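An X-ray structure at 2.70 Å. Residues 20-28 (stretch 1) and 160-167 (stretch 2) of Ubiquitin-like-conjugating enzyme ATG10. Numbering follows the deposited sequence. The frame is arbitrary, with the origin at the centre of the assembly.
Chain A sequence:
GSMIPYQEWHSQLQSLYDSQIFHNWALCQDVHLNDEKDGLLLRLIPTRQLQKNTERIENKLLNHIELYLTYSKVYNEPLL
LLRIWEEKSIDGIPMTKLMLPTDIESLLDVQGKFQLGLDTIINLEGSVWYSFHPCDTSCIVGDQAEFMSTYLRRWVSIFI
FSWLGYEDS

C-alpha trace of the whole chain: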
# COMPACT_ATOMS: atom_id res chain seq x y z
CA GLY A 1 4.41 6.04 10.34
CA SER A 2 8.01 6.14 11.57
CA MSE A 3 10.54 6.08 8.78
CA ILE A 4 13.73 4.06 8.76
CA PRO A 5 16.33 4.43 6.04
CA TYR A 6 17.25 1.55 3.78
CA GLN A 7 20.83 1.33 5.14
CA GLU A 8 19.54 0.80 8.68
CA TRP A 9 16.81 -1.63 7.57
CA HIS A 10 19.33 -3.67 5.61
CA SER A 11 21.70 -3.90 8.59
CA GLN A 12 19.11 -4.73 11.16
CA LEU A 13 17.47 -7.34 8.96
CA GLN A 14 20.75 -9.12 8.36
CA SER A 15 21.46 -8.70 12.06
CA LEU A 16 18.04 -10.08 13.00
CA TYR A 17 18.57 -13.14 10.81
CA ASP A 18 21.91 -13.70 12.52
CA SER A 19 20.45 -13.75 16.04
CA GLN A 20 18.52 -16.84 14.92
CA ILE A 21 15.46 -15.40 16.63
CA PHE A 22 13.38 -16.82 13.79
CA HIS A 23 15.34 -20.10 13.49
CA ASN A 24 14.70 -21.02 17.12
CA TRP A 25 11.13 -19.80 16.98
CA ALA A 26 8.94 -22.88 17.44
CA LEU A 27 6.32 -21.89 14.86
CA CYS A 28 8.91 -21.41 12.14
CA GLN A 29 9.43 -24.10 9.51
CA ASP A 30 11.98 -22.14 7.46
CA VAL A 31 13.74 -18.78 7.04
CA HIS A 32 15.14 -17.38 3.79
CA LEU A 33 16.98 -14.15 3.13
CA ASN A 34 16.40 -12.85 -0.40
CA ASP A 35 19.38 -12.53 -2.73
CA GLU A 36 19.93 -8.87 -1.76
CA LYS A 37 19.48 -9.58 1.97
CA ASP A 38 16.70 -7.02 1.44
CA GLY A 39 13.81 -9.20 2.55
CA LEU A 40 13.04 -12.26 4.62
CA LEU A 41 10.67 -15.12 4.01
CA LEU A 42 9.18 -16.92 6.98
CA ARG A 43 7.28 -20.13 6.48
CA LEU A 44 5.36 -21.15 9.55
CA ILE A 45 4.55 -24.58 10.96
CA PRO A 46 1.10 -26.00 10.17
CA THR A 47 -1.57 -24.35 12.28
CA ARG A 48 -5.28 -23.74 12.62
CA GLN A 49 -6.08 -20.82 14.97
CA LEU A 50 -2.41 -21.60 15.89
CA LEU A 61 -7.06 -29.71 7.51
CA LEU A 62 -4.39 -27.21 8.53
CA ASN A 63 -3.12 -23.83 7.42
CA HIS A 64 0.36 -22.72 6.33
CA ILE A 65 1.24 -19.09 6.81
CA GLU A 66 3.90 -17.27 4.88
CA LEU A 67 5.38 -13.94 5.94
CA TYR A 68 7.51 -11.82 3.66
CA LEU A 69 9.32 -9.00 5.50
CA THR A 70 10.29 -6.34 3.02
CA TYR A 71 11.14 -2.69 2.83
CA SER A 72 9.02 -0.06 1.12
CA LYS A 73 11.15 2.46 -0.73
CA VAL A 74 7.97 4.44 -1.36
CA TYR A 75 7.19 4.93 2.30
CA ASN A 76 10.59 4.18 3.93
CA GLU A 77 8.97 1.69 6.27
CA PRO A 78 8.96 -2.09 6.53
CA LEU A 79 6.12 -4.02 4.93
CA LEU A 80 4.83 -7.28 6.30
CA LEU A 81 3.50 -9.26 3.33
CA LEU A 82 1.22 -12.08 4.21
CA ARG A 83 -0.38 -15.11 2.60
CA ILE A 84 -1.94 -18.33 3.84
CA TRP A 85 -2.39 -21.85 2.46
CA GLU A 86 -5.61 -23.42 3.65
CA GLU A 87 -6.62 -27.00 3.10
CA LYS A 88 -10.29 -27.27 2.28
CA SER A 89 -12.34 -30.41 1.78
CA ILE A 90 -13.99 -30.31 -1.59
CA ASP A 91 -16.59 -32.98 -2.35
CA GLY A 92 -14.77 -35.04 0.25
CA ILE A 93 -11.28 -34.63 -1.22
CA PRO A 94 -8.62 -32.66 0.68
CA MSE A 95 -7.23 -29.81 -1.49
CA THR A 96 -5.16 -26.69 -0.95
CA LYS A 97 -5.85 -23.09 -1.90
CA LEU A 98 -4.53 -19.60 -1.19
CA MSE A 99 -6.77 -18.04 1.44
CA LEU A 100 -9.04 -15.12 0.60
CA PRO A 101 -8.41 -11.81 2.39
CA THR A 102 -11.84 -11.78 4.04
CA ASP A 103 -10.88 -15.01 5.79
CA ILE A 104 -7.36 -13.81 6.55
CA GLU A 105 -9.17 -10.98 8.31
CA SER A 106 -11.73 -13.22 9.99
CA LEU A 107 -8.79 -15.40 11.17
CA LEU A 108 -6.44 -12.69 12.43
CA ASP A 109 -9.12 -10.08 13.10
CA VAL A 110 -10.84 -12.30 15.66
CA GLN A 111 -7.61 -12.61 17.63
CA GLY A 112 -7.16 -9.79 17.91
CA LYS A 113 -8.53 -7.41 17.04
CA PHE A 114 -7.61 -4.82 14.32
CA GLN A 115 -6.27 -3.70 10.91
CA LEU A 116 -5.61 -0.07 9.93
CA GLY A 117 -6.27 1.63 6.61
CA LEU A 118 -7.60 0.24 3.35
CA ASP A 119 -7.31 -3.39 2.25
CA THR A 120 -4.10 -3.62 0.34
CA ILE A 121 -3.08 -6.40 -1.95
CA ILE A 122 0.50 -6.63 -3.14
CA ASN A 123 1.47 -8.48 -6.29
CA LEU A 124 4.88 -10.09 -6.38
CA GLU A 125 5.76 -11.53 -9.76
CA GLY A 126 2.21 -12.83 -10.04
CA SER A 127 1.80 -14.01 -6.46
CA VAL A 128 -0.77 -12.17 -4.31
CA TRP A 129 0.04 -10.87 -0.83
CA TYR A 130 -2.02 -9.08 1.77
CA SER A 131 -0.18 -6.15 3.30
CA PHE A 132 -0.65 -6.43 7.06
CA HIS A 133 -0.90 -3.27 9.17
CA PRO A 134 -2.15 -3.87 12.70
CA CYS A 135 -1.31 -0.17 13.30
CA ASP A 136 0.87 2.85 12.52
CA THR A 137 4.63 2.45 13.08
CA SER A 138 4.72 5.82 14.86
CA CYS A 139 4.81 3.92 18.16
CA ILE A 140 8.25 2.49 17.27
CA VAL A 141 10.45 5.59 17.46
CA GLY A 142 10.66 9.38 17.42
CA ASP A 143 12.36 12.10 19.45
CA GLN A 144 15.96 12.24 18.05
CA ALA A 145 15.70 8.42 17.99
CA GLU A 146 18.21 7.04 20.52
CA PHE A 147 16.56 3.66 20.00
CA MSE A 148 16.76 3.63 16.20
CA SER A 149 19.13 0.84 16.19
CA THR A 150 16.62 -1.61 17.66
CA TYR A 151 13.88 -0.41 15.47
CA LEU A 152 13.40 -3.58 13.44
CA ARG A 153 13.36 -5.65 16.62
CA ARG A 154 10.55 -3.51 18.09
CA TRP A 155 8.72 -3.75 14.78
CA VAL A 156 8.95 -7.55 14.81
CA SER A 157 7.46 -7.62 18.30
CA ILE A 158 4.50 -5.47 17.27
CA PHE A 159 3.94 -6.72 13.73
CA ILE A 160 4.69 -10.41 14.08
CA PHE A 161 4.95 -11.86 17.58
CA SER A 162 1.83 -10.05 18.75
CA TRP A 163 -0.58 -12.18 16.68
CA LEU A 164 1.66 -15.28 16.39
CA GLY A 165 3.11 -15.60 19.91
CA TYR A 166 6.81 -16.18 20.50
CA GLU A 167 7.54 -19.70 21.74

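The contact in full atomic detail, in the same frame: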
# COMPACT_ATOMS: atom_id res chain seq x y z
N GLN A 20 19.26 -15.58 15.01
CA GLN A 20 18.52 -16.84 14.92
C GLN A 20 17.21 -16.77 15.69
O GLN A 20 16.65 -17.80 16.06
CB GLN A 20 19.38 -18.01 15.41
CG GLN A 20 20.68 -18.16 14.66
CD GLN A 20 20.75 -19.46 13.88
OE1 GLN A 20 20.34 -20.52 14.37
NE2 GLN A 20 21.25 -19.39 12.65
N ILE A 21 16.71 -15.56 15.91
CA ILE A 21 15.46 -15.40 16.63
C ILE A 21 14.33 -16.10 15.88
O ILE A 21 13.42 -16.65 16.49
CB ILE A 21 15.12 -13.92 16.92
CG1 ILE A 21 13.96 -13.81 17.91
CG2 ILE A 21 14.80 -13.15 15.64
CD1 ILE A 21 13.39 -12.42 18.03
N PHE A 22 14.39 -16.10 14.55
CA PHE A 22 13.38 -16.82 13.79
C PHE A 22 13.67 -18.34 13.68
O PHE A 22 12.76 -19.17 13.69
CB PHE A 22 13.16 -16.17 12.42
CG PHE A 22 12.69 -14.73 12.50
CD1 PHE A 22 13.44 -13.71 11.95
CD2 PHE A 22 11.48 -14.42 13.12
CE1 PHE A 22 13.00 -12.40 12.02
CE2 PHE A 22 11.03 -13.10 13.19
CZ PHE A 22 11.79 -12.09 12.64
N HIS A 23 14.95 -18.70 13.60
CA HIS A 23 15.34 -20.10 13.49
C HIS A 23 14.96 -20.93 14.72
O HIS A 23 14.60 -22.10 14.61
CB HIS A 23 16.84 -20.22 13.24
CG HIS A 23 17.30 -19.45 12.05
ND1 HIS A 23 17.27 -18.07 11.99
CD2 HIS A 23 17.81 -19.86 10.86
CE1 HIS A 23 17.74 -17.67 10.83
NE2 HIS A 23 18.07 -18.73 10.12
N ASN A 24 15.03 -20.32 15.89
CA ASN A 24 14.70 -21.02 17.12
C ASN A 24 13.26 -20.79 17.53
O ASN A 24 12.80 -21.27 18.56
CB ASN A 24 15.64 -20.60 18.24
CG ASN A 24 17.10 -20.77 17.87
OD1 ASN A 24 17.49 -21.80 17.31
ND2 ASN A 24 17.90 -19.75 18.17
N TRP A 25 12.54 -20.03 16.72
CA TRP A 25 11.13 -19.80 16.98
C TRP A 25 10.40 -21.09 16.65
O TRP A 25 10.59 -21.66 15.58
CB TRP A 25 10.66 -18.66 16.10
CG TRP A 25 9.26 -18.27 16.32
CD1 TRP A 25 8.47 -18.59 17.39
CD2 TRP A 25 8.45 -17.48 15.45
NE1 TRP A 25 7.22 -18.04 17.23
CE2 TRP A 25 7.18 -17.35 16.04
CE3 TRP A 25 8.68 -16.85 14.22
CZ2 TRP A 25 6.14 -16.64 15.45
CZ3 TRP A 25 7.65 -16.14 13.63
CH2 TRP A 25 6.40 -16.04 14.25
N ALA A 26 9.57 -21.56 17.58
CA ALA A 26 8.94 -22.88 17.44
C ALA A 26 8.07 -22.99 16.21
O ALA A 26 8.12 -24.00 15.49
CB ALA A 26 8.13 -23.22 18.69
N LEU A 27 7.28 -21.94 15.97
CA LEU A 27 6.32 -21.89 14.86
C LEU A 27 6.96 -21.90 13.49
O LEU A 27 6.27 -22.06 12.48
CB LEU A 27 5.48 -20.61 14.97
CG LEU A 27 4.18 -20.55 15.75
CD1 LEU A 27 3.49 -19.24 15.42
CD2 LEU A 27 3.25 -21.72 15.43
N CYS A 28 8.27 -21.69 13.42
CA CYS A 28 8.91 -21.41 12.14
C CYS A 28 9.51 -22.62 11.45
O CYS A 28 10.51 -23.16 11.90
CB CYS A 28 9.98 -20.34 12.31
SG CYS A 28 10.62 -19.73 10.75
N ILE A 160 4.68 -8.97 14.29
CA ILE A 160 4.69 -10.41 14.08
C ILE A 160 4.32 -11.20 15.34
O ILE A 160 3.32 -11.93 15.35
CB ILE A 160 6.03 -10.88 13.51
CG1 ILE A 160 6.25 -10.25 12.13
CG2 ILE A 160 6.05 -12.38 13.37
CD1 ILE A 160 7.60 -10.58 11.52
N PHE A 161 5.13 -11.06 16.38
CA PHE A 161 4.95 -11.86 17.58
C PHE A 161 3.64 -11.58 18.30
O PHE A 161 3.16 -12.39 19.06
CB PHE A 161 6.12 -11.69 18.53
CG PHE A 161 7.44 -12.14 17.95
CD1 PHE A 161 7.50 -13.17 17.03
CD2 PHE A 161 8.63 -11.54 18.35
CE1 PHE A 161 8.72 -13.59 16.53
CE2 PHE A 161 9.85 -11.95 17.85
CZ PHE A 161 9.89 -12.97 16.93
N SER A 162 3.05 -10.42 18.06
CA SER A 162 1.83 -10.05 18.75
C SER A 162 0.67 -10.97 18.37
O SER A 162 -0.09 -11.38 19.24
CB SER A 162 1.46 -8.61 18.41
OG SER A 162 1.42 -8.44 17.00
N TRP A 163 0.50 -11.26 17.08
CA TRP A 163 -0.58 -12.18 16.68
C TRP A 163 -0.20 -13.66 16.52
O TRP A 163 -1.07 -14.52 16.48
CB TRP A 163 -1.30 -11.67 15.44
CG TRP A 163 -0.42 -11.50 14.26
CD1 TRP A 163 0.51 -10.51 14.06
CD2 TRP A 163 -0.39 -12.32 13.08
NE1 TRP A 163 1.12 -10.67 12.83
CE2 TRP A 163 0.58 -11.77 12.21
CE3 TRP A 163 -1.09 -13.45 12.67
CZ2 TRP A 163 0.87 -12.33 10.97
CZ3 TRP A 163 -0.80 -14.01 11.44
CH2 TRP A 163 0.17 -13.45 10.60
N LEU A 164 1.11 -13.92 16.46
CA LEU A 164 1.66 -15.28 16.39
C LEU A 164 2.08 -15.89 17.74
O LEU A 164 1.74 -17.04 18.02
CB LEU A 164 2.83 -15.32 15.41
CG LEU A 164 2.49 -15.60 13.94
CD1 LEU A 164 3.64 -16.29 13.24
CD2 LEU A 164 1.22 -16.42 13.84
N GLY A 165 2.79 -15.13 18.57
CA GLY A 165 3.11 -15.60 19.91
C GLY A 165 4.53 -16.09 19.71
O GLY A 165 4.77 -16.94 18.84
N TYR A 166 5.49 -15.56 20.48
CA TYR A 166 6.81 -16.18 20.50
C TYR A 166 6.83 -17.38 21.44
O TYR A 166 6.21 -17.35 22.51
CB TYR A 166 7.94 -15.21 20.84
CG TYR A 166 9.27 -15.75 20.36
CD1 TYR A 166 9.63 -15.66 19.03
CD2 TYR A 166 10.13 -16.40 21.23
CE1 TYR A 166 10.82 -16.17 18.58
CE2 TYR A 166 11.33 -16.92 20.79
CZ TYR A 166 11.67 -16.80 19.45
OH TYR A 166 12.86 -17.31 18.98
N GLU A 167 7.54 -18.43 21.03
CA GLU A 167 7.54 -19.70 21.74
C GLU A 167 8.67 -20.61 21.25
O GLU A 167 9.85 -20.27 21.35
CB GLU A 167 6.18 -20.38 21.54
CG GLU A 167 5.60 -20.24 20.12
CD GLU A 167 4.09 -20.48 20.05
OE1 GLU A 167 3.34 -19.74 20.72
OE2 GLU A 167 3.67 -21.42 19.34

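Aromatic packing dominates this contact, and Trp25, the residue with the largest area covered by the other stretch, lies at its centre. Its five-membered ring forms an offset stack with the Tyr166 ring, the planes 18° apart. Phe161 lies over the same face of the indole but stands almost upright to it, at 80°, presenting its edge to the six-membered ring. Broad and flat, the indole can receive both rings at once.

Two hydrogen bonds fix the polar atoms at the margins of this packing. Trp25 NE1 donates to Gly165 O at 3.1 Å, with the acceptor near the indole plane, so the bond leaves the ring face free for its aromatic neighbours. Tyr166 OH donates to Ile21 O at 2.6 Å; the length of the tyrosine side chain lets it stack along its ring and still reach a backbone carbonyl with its tip. Gly165 has a positive phi as the chain leaves the helix, and at its backbone angles a CB would jam against the preceding carbonyl.

Aliphatic side chains fill the remaining space. Ile21 CD1 meets the edge of Phe161 at CE2 (3.6 Å), Ile160 CG2 touches Trp25 CH2 (3.8 Å), and the buried Leu27 and Leu164 meet through their CD1 atoms at 3.7 Å. In all, 565 Å² is buried, both sides summed.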